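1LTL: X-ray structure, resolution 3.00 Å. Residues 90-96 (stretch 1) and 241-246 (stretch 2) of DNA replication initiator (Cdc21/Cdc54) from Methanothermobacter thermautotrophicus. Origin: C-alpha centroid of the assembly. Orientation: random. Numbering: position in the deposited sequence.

Stretch 1 (90-96) NIRFSGI
Stretch 2, residues 241-246: GNYTEF

Residues 90-94 form an extended strand, with phi/psi of -101/116 at Asn-90, -85/121 at Ile-91, -120/120 at Arg-92, -86/137 at Phe-93 and -113/149 at Ser-94, before Gly-95 turns the chain at 65/76, a positive phi that favours glycine. The second stretch ends a strand at 241-243; Asn-242 breaks its extension at -115/-49, and Tyr-243 (-141/143) through Phe-246 are extended again. The two strands cross at -70°, their N-to-C directions 70° apart and their axes 5.7 Å apart at closest approach; the nearest CA atoms are those of Arg-92 and Tyr-243, 5.5 Å apart. Together the stretches bury 319 Å².

Side chains alternate along the first strand: Ile-91 and Phe-93 point their CA-to-CB bonds away (both m at chi1), while Arg-92 points toward its partner. Arg-92 runs m, t, t, with chi4 at -79°, and its NH1 donates a hydrogen bond to Asn-242 O at 2.7 Å, 157° at the hydrogen. The carbonyl oxygen lies at the edge of the guanidinium, near its plane, where an N-H can reach it.

Asn-242 starts sideways, but with chi1 t and chi2 97° its end lies at the first strand's backbone, Asn-242 OD1 3.1 Å from Ile-91 O and ND2 3.1 Å from Phe-93 N. Its amide is probably turned over in the model, so the atom assignment there is best left open.

Tyr-243 points toward the first strand, with chi1 t and chi2 61°. Tyr-243 CB packs 4.2 Å from Arg-92 CB, and in its ring CD2 is 3.1 Å from Phe-93 O and CE2 3.0 Å from Ser-94 OG, both approaches oblique. Ser-94, t at chi1, also has OG 3.2 Å from Tyr-243 OH. Glu-245 (t, t, -53°) adds little, its OE1 4.0 Å from Ser-94 OG. Arginine to carbonyl, asparagine to backbone and tyrosine along Arg-92 to Ser-94 make the contact.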

# COMPACT_ATOMS: atom_id res chain seq x y z
N ASN A 90 25.60 17.51 -37.67
CA ASN A 90 26.01 16.14 -37.80
C ASN A 90 27.44 16.07 -38.24
O ASN A 90 27.76 16.51 -39.34
CB ASN A 90 25.16 15.43 -38.84
CG ASN A 90 23.73 15.32 -38.42
OD1 ASN A 90 22.85 15.20 -39.27
ND2 ASN A 90 23.48 15.33 -37.12
N ILE A 91 28.31 15.53 -37.40
CA ILE A 91 29.70 15.40 -37.81
C ILE A 91 29.82 14.09 -38.59
O ILE A 91 29.51 13.03 -38.08
CB ILE A 91 30.64 15.33 -36.60
CG1 ILE A 91 30.65 16.65 -35.84
CG2 ILE A 91 32.04 15.08 -37.09
CD1 ILE A 91 29.42 16.93 -35.04
N ARG A 92 30.27 14.16 -39.84
CA ARG A 92 30.41 12.93 -40.60
C ARG A 92 31.85 12.73 -41.05
O ARG A 92 32.39 13.56 -41.77
CB ARG A 92 29.51 12.97 -41.83
CG ARG A 92 28.09 13.22 -41.49
CD ARG A 92 27.18 13.07 -42.68
NE ARG A 92 25.85 13.53 -42.30
CZ ARG A 92 24.98 12.82 -41.60
NH1 ARG A 92 25.31 11.59 -41.20
NH2 ARG A 92 23.80 13.33 -41.27
N PHE A 93 32.48 11.63 -40.63
CA PHE A 93 33.86 11.38 -41.01
C PHE A 93 34.04 10.69 -42.33
O PHE A 93 33.32 9.76 -42.66
CB PHE A 93 34.53 10.55 -39.94
CG PHE A 93 34.41 11.14 -38.61
CD1 PHE A 93 33.18 11.20 -37.99
CD2 PHE A 93 35.51 11.71 -37.98
CE1 PHE A 93 33.04 11.83 -36.76
CE2 PHE A 93 35.38 12.34 -36.75
CZ PHE A 93 34.15 12.40 -36.14
N SER A 94 35.02 11.16 -43.10
CA SER A 94 35.29 10.56 -44.40
C SER A 94 36.65 9.86 -44.44
O SER A 94 37.59 10.27 -43.76
CB SER A 94 35.22 11.61 -45.49
OG SER A 94 35.40 11.01 -46.77
N GLY A 95 36.74 8.81 -45.25
CA GLY A 95 37.98 8.07 -45.35
C GLY A 95 38.35 7.38 -44.05
O GLY A 95 39.24 7.83 -43.30
N ILE A 96 37.67 6.29 -43.75
CA ILE A 96 37.94 5.55 -42.54
C ILE A 96 38.72 4.31 -42.90
O ILE A 96 38.32 3.52 -43.76
CB ILE A 96 36.63 5.18 -41.80
CG1 ILE A 96 36.01 6.44 -41.22
CG2 ILE A 96 36.89 4.21 -40.66
CD1 ILE A 96 36.86 7.09 -40.15
N GLY A 241 24.27 4.30 -40.36
CA GLY A 241 25.06 5.11 -41.26
C GLY A 241 25.48 6.48 -40.77
O GLY A 241 24.68 7.21 -40.21
N ASN A 242 26.76 6.80 -40.97
CA ASN A 242 27.30 8.10 -40.59
C ASN A 242 27.70 8.85 -41.83
O ASN A 242 27.37 10.01 -42.00
CB ASN A 242 28.54 7.98 -39.74
CG ASN A 242 29.20 9.33 -39.50
OD1 ASN A 242 28.99 9.97 -38.46
ND2 ASN A 242 29.98 9.78 -40.47
N TYR A 243 28.44 8.17 -42.70
CA TYR A 243 28.92 8.80 -43.91
C TYR A 243 28.83 7.82 -45.06
O TYR A 243 29.05 6.63 -44.88
CB TYR A 243 30.37 9.29 -43.70
CG TYR A 243 31.04 9.86 -44.92
CD1 TYR A 243 30.52 10.99 -45.57
CD2 TYR A 243 32.15 9.23 -45.49
CE1 TYR A 243 31.08 11.47 -46.75
CE2 TYR A 243 32.72 9.71 -46.68
CZ TYR A 243 32.17 10.82 -47.31
OH TYR A 243 32.68 11.26 -48.52
N THR A 244 28.48 8.32 -46.23
CA THR A 244 28.37 7.49 -47.41
C THR A 244 29.27 8.02 -48.51
O THR A 244 29.49 9.22 -48.63
CB THR A 244 26.94 7.42 -47.92
OG1 THR A 244 26.26 6.35 -47.27
CG2 THR A 244 26.91 7.18 -49.42
N GLU A 245 29.78 7.09 -49.31
CA GLU A 245 30.68 7.41 -50.40
C GLU A 245 30.53 6.37 -51.51
O GLU A 245 30.29 5.19 -51.25
CB GLU A 245 32.11 7.41 -49.88
CG GLU A 245 33.16 7.76 -50.91
CD GLU A 245 34.59 7.48 -50.41
OE1 GLU A 245 34.95 7.95 -49.30
OE2 GLU A 245 35.35 6.79 -51.14
N PHE A 246 30.68 6.80 -52.75
CA PHE A 246 30.58 5.85 -53.83
C PHE A 246 31.95 5.31 -54.21
O PHE A 246 32.98 5.95 -53.96
CB PHE A 246 29.91 6.49 -55.03
CG PHE A 246 28.51 6.93 -54.77
CD1 PHE A 246 28.25 8.14 -54.14
CD2 PHE A 246 27.44 6.13 -55.16
CE1 PHE A 246 26.94 8.55 -53.91
CE2 PHE A 246 26.13 6.54 -54.93
CZ PHE A 246 25.88 7.75 -54.31